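PDB 5GIV: carboxypeptidase 1 from Deinococcus radiodurans str. R1, which probably acts as a zinc-dependent M32 carboxypeptidase, releasing amino acids one at a time from the C-terminus of peptides with broad specificity, proline excepted. Local coordinates for residues A[208-213]-A[322-327]; A[259-264]-A[311-316]. All coordinates share one frame; numbering follows the deposited sequence.

Interaction 1. Residues A[208-213]-A[322-327]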
loop_
_atom_site.group_PDB
_atom_site.type_symbol
_atom_site.label_atom_id
_atom_site.label_comp_id
_atom_site.label_asym_id
_atom_site.label_seq_id
_atom_site.Cartn_x
_atom_site.Cartn_y
_atom_site.Cartn_z
ATOM N N GLU A 208 5.792 5.703 -20.509
ATOM C CA GLU A 208 6.931 5.674 -19.595
ATOM C C GLU A 208 7.738 6.970 -19.658
ATOM O O GLU A 208 8.196 7.478 -18.628
ATOM C CB GLU A 208 7.819 4.466 -19.903
ATOM C CG GLU A 208 8.921 4.251 -18.887
ATOM C CD GLU A 208 9.782 3.028 -19.180
ATOM O OE1 GLU A 208 9.538 2.348 -20.205
ATOM O OE2 GLU A 208 10.707 2.751 -18.377
ATOM N N ARG A 209 7.924 7.526 -20.855
ATOM C CA ARG A 209 8.642 8.789 -20.954
ATOM C C ARG A 209 7.876 9.937 -20.311
ATOM O O ARG A 209 8.479 10.802 -19.665
ATOM C CB ARG A 209 8.944 9.122 -22.405
ATOM C CG ARG A 209 10.108 8.370 -22.958
ATOM C CD ARG A 209 10.253 8.597 -24.434
ATOM N NE ARG A 209 11.517 8.031 -24.864
ATOM C CZ ARG A 209 11.660 6.817 -25.372
ATOM N NH1 ARG A 209 10.595 6.029 -25.525
ATOM N NH2 ARG A 209 12.877 6.393 -25.712
ATOM N N GLN A 210 6.548 9.952 -20.457
ATOM C CA GLN A 210 5.758 11.008 -19.836
ATOM C C GLN A 210 5.961 11.019 -18.329
ATOM O O GLN A 210 6.219 12.071 -17.737
ATOM C CB GLN A 210 4.277 10.837 -20.178
ATOM C CG GLN A 210 3.897 11.130 -21.615
ATOM C CD GLN A 210 2.389 11.233 -21.774
ATOM O OE1 GLN A 210 1.717 11.899 -20.985
ATOM N NE2 GLN A 210 1.853 10.582 -22.794
ATOM N N LEU A 211 5.877 9.850 -17.694
ATOM C CA LEU A 211 6.064 9.802 -16.251
ATOM C C LEU A 211 7.470 10.257 -15.873
ATOM O O LEU A 211 7.647 11.022 -14.919
ATOM C CB LEU A 211 5.798 8.391 -15.727
ATOM C CG LEU A 211 4.343 7.955 -15.822
ATOM C CD1 LEU A 211 4.174 6.463 -15.516
ATOM C CD2 LEU A 211 3.524 8.816 -14.878
ATOM N N ALA A 212 8.480 9.815 -16.624
ATOM C CA ALA A 212 9.852 10.194 -16.302
ATOM C C ALA A 212 10.028 11.700 -16.392
ATOM O O ALA A 212 10.615 12.325 -15.504
ATOM C CB ALA A 212 10.840 9.480 -17.230
ATOM N N PHE A 213 9.506 12.306 -17.454
ATOM C CA PHE A 213 9.605 13.751 -17.584
ATOM C C PHE A 213 8.879 14.456 -16.441
ATOM O O PHE A 213 9.409 15.400 -15.840
ATOM C CB PHE A 213 9.059 14.192 -18.941
ATOM C CG PHE A 213 8.990 15.682 -19.096
ATOM C CD1 PHE A 213 10.091 16.393 -19.548
ATOM C CD2 PHE A 213 7.832 16.373 -18.789
ATOM C CE1 PHE A 213 10.037 17.767 -19.686
ATOM C CE2 PHE A 213 7.774 17.743 -18.936
ATOM C CZ PHE A 213 8.880 18.442 -19.388
ATOM N N ASP A 322 14.027 16.522 -26.499
ATOM C CA ASP A 322 14.947 15.388 -26.516
ATOM C C ASP A 322 14.224 14.093 -26.183
ATOM O O ASP A 322 14.561 13.029 -26.716
ATOM C CB ASP A 322 16.093 15.627 -25.526
ATOM C CG ASP A 322 17.019 16.756 -25.958
ATOM O OD1 ASP A 322 17.011 17.136 -27.146
ATOM O OD2 ASP A 322 17.744 17.286 -25.096
ATOM N N THR A 323 13.247 14.156 -25.273
ATOM C CA THR A 323 12.514 12.962 -24.884
ATOM C C THR A 323 11.552 12.523 -25.981
ATOM O O THR A 323 11.309 11.319 -26.156
ATOM C CB THR A 323 11.773 13.224 -23.570
ATOM O OG1 THR A 323 12.684 13.788 -22.610
ATOM C CG2 THR A 323 11.194 11.924 -22.996
ATOM N N PHE A 324 10.989 13.475 -26.722
ATOM C CA PHE A 324 10.032 13.192 -27.791
ATOM C C PHE A 324 10.472 13.910 -29.063
ATOM O O PHE A 324 9.790 14.826 -29.538
ATOM C CB PHE A 324 8.624 13.627 -27.380
ATOM C CG PHE A 324 8.163 13.060 -26.062
ATOM C CD1 PHE A 324 7.730 11.750 -25.966
ATOM C CD2 PHE A 324 8.165 13.846 -24.917
ATOM C CE1 PHE A 324 7.299 11.237 -24.749
ATOM C CE2 PHE A 324 7.739 13.344 -23.704
ATOM C CZ PHE A 324 7.300 12.036 -23.617
ATOM N N PRO A 325 11.605 13.494 -29.662
ATOM C CA PRO A 325 12.173 14.249 -30.793
ATOM C C PRO A 325 11.326 14.240 -32.054
ATOM O O PRO A 325 11.110 15.298 -32.659
ATOM C CB PRO A 325 13.526 13.567 -31.027
ATOM C CG PRO A 325 13.359 12.189 -30.480
ATOM C CD PRO A 325 12.440 12.341 -29.284
ATOM N N GLU A 326 10.877 13.069 -32.501
ATOM C CA GLU A 326 10.060 13.056 -33.707
ATOM C C GLU A 326 8.736 13.777 -33.476
ATOM O O GLU A 326 8.230 14.455 -34.378
ATOM C CB GLU A 326 9.833 11.626 -34.198
ATOM C CG GLU A 326 8.993 11.564 -35.470
ATOM C CD GLU A 326 8.780 10.147 -35.982
ATOM O OE1 GLU A 326 7.611 9.756 -36.190
ATOM O OE2 GLU A 326 9.780 9.417 -36.176
ATOM N N GLN A 327 8.162 13.652 -32.272
ATOM C CA GLN A 327 6.875 14.286 -32.008
ATOM C C GLN A 327 6.983 15.805 -32.058
ATOM O O GLN A 327 6.053 16.483 -32.511
ATOM C CB GLN A 327 6.306 13.835 -30.657
ATOM C CG GLN A 327 5.990 12.331 -30.550
ATOM C CD GLN A 327 7.138 11.488 -29.999
ATOM O OE1 GLN A 327 8.311 11.806 -30.177
ATOM N NE2 GLN A 327 6.793 10.406 -29.326
#

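Interaction 2. Residues A[259-264]-A[311-316]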
loop_
_atom_site.group_PDB
_atom_site.type_symbol
_atom_site.label_atom_id
_atom_site.label_comp_id
_atom_site.label_asym_id
_atom_site.label_seq_id
_atom_site.Cartn_x
_atom_site.Cartn_y
_atom_site.Cartn_z
ATOM N N ASP A 259 -2.191 15.879 -20.492
ATOM C CA ASP A 259 -2.988 15.354 -19.386
ATOM C C ASP A 259 -2.107 14.895 -18.224
ATOM O O ASP A 259 -2.246 15.375 -17.094
ATOM C CB ASP A 259 -3.866 14.201 -19.868
ATOM C CG ASP A 259 -5.219 14.665 -20.367
ATOM O OD1 ASP A 259 -5.271 15.599 -21.212
ATOM O OD2 ASP A 259 -6.236 14.095 -19.899
ATOM N N ALA A 260 -1.207 13.941 -18.483
ATOM C CA ALA A 260 -0.343 13.434 -17.421
ATOM C C ALA A 260 0.522 14.543 -16.837
ATOM O O ALA A 260 0.644 14.675 -15.614
ATOM C CB ALA A 260 0.532 12.299 -17.953
ATOM N N LEU A 261 1.123 15.362 -17.699
ATOM C CA LEU A 261 2.024 16.394 -17.198
ATOM C C LEU A 261 1.315 17.310 -16.205
ATOM O O LEU A 261 1.806 17.540 -15.091
ATOM C CB LEU A 261 2.612 17.198 -18.357
ATOM C CG LEU A 261 3.446 18.382 -17.877
ATOM C CD1 LEU A 261 4.505 17.870 -16.925
ATOM C CD2 LEU A 261 4.096 19.107 -19.058
ATOM N N TYR A 262 0.153 17.838 -16.582
ATOM C CA TYR A 262 -0.466 18.847 -15.738
ATOM C C TYR A 262 -1.259 18.259 -14.577
ATOM O O TYR A 262 -1.408 18.940 -13.551
ATOM C CB TYR A 262 -1.288 19.800 -16.613
ATOM C CG TYR A 262 -0.329 20.711 -17.369
ATOM C CD1 TYR A 262 0.346 21.732 -16.703
ATOM C CD2 TYR A 262 -0.039 20.503 -18.718
ATOM C CE1 TYR A 262 1.255 22.539 -17.358
ATOM C CE2 TYR A 262 0.872 21.311 -19.383
ATOM C CZ TYR A 262 1.511 22.329 -18.694
ATOM O OH TYR A 262 2.417 23.138 -19.324
ATOM N N SER A 263 -1.737 17.011 -14.685
ATOM C CA SER A 263 -2.215 16.308 -13.497
ATOM C C SER A 263 -1.096 16.142 -12.472
ATOM O O SER A 263 -1.312 16.320 -11.266
ATOM C CB SER A 263 -2.779 14.933 -13.863
ATOM O OG SER A 263 -3.999 15.016 -14.577
ATOM N N THR A 264 0.100 15.769 -12.935
ATOM C CA THR A 264 1.219 15.569 -12.024
ATOM C C THR A 264 1.644 16.885 -11.372
ATOM O O THR A 264 1.818 16.949 -10.151
ATOM C CB THR A 264 2.380 14.902 -12.767
ATOM O OG1 THR A 264 2.011 13.561 -13.108
ATOM C CG2 THR A 264 3.640 14.871 -11.916
ATOM N N ALA A 311 8.154 30.974 -19.090
ATOM C CA ALA A 311 9.447 30.659 -18.490
ATOM C C ALA A 311 9.609 29.161 -18.262
ATOM O O ALA A 311 10.719 28.624 -18.372
ATOM C CB ALA A 311 9.611 31.415 -17.171
ATOM N N PHE A 312 8.522 28.475 -17.911
ATOM C CA PHE A 312 8.584 27.030 -17.698
ATOM C C PHE A 312 9.075 26.309 -18.947
ATOM O O PHE A 312 9.938 25.427 -18.870
ATOM C CB PHE A 312 7.208 26.515 -17.259
ATOM C CG PHE A 312 7.154 25.033 -17.020
ATOM C CD1 PHE A 312 6.992 24.145 -18.076
ATOM C CD2 PHE A 312 7.255 24.524 -15.728
ATOM C CE1 PHE A 312 6.934 22.792 -17.850
ATOM C CE2 PHE A 312 7.196 23.163 -15.495
ATOM C CZ PHE A 312 7.035 22.294 -16.555
ATOM N N TRP A 313 8.520 26.655 -20.111
ATOM C CA TRP A 313 8.883 25.931 -21.324
ATOM C C TRP A 313 10.218 26.393 -21.909
ATOM O O TRP A 313 10.895 25.608 -22.587
ATOM C CB TRP A 313 7.754 26.043 -22.352
ATOM C CG TRP A 313 6.628 25.160 -21.963
ATOM C CD1 TRP A 313 5.421 25.540 -21.449
ATOM C CD2 TRP A 313 6.626 23.728 -21.978
ATOM N NE1 TRP A 313 4.659 24.430 -21.168
ATOM C CE2 TRP A 313 5.376 23.306 -21.482
ATOM C CE3 TRP A 313 7.558 22.764 -22.370
ATOM C CZ2 TRP A 313 5.030 21.959 -21.375
ATOM C CZ3 TRP A 313 7.211 21.418 -22.263
ATOM C CH2 TRP A 313 5.959 21.033 -21.770
ATOM N N ALA A 314 10.631 27.637 -21.647
ATOM C CA ALA A 314 12.003 28.012 -21.978
ATOM C C ALA A 314 12.999 27.098 -21.281
ATOM O O ALA A 314 14.067 26.811 -21.832
ATOM C CB ALA A 314 12.271 29.470 -21.608
ATOM N N ALA A 315 12.652 26.605 -20.091
ATOM C CA ALA A 315 13.546 25.763 -19.308
ATOM C C ALA A 315 13.450 24.288 -19.678
ATOM O O ALA A 315 14.472 23.591 -19.695
ATOM C CB ALA A 315 13.241 25.924 -17.816
ATOM N N TYR A 316 12.255 23.799 -20.029
ATOM C CA TYR A 316 12.046 22.367 -20.178
ATOM C C TYR A 316 11.798 21.909 -21.607
ATOM O O TYR A 316 11.799 20.700 -21.849
ATOM C CB TYR A 316 10.885 21.892 -19.288
ATOM C CG TYR A 316 11.256 21.868 -17.836
ATOM C CD1 TYR A 316 12.090 20.876 -17.345
ATOM C CD2 TYR A 316 10.783 22.828 -16.954
ATOM C CE1 TYR A 316 12.452 20.844 -16.020
ATOM C CE2 TYR A 316 11.138 22.804 -15.618
ATOM C CZ TYR A 316 11.975 21.812 -15.160
ATOM O OH TYR A 316 12.354 21.762 -13.839
#

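Interaction 1. Residues A[208-213]-A[322-327]
R209 and Q210, on the first turns of helix 207-221, meet T323 and F324 at the C-terminal end of helix 310-323. This is packing of a helix side against a helix end, in the mostly helical M32 carboxypeptidase fold and away from the zinc site. T323 is the last helical residue. F324 breaks from the helical backbone conformation (phi/psi -129°/67°), and its ring reaches helix 207-221. The two backbones come close here, with R209 CA 6.9 Å from T323 CA.

The R209 side chain can be followed outward. R209 CB approaches the F324 ring obliquely, 3.6 Å from F324 CZ. R209 CB is also 3.6 Å from T323 CG2. CG rests on this methyl too. R209 CD passes on to the backbone, 3.4 Å from T323 O. R209 NE lies 3.5 Å from T323 O, with the oxygen placed obliquely to the guanidinium group. The chain is extended from CG to NE, and the R209 and T323 side chains run alongside each other in opposing senses.

T323 CG2 is anti to the backbone N. It lies over one face of the F324 ring, 3.8 Å above its plane and toward the rim, beside R209 CB. T323 OG1 turns back to D319 O in its own helix.

The F324 ring also meets W320 edge-to-face and touches F205. Replacing F324 by an alanine is likely to open a gap beside R209 CB and leave the T323 methyl without the ring face beneath it.

The Q210 and F324 side chains cross at about a right angle, and Q210 NE2 is hydrogen-bonded to F205 O and K253 O. At the ring edge, near its plane, Q210 N lies 3.9 Å from F324 CZ.

Interaction 2. Residues A[259-264]-A[311-316]
A buried contact made only by long side chains joins L261 and Y262 of helix 257-275 to W313 of helix 310-323. Helix 257-275 carries the HExxH zinc-binding motif of this metallopeptidase. The backbones stay well apart: the nearest pair of CA atoms, those of L261 and Y316, is 12.0 Å apart. Large rings bridge the distance.

The polar link is a hydrogen bond from W313 NE1 to Y262 OH, 3.2 Å long. It is bent, with an N-H...O angle of 138°, and the hydroxyl lies 16° out of the indole plane. Y262 OH has a second partner in G307 O, so two groups hold the buried phenol oxygen. R308 makes a cation-pi contact with the same tyrosine.

L261 and W313 reach toward each other from opposing helices. The L261 CD2 methyl is 3.8 Å from W313 CZ2, on the benzo part of the indole. With chi1 at 174°, the L261 branch points away from its own backbone N and out to the tryptophan. L261 CG lies over one face of the Y262 ring, toward its rim. F312 CD1 lies 3.7 Å above one face of the W313 indole, toward its rim. F312 is in turn covered over its ring centre by Y316.

The side chains of Y262 and H266, a zinc ligand, are about 6 Å apart, and the Y262 side chain is about 11 Å from the zinc ion. The contact lies near the zinc site without forming part of it. Helix 207-221 packs against both helices, with F213 on L261 and V217 on F312. M336 of helix 333-339 touches W313, and T264 is hydrogen-bonded to T250 on strand 245-250.

How the interactions relate
The centres of the two contacts lie 12 Å apart, on the same side of the chain's centre. Both use helix 310-323: interaction 2 takes its beginning and interaction 1 its C-terminal end. Along the chain the order is 208-213, 259-264, 311-316, 322-327, so interaction 2 falls within the span bracketed by interaction 1. They touch directly. F213 CE2 is 3.8 Å from L261 CD1, and F213 CZ is 4.0 Å from Y316 CB. Helices 207-221, 257-275 and 310-323 therefore share one packed region. This region joins the helix end at T323 to helix 257-275, which holds the zinc ligands H266 and H270.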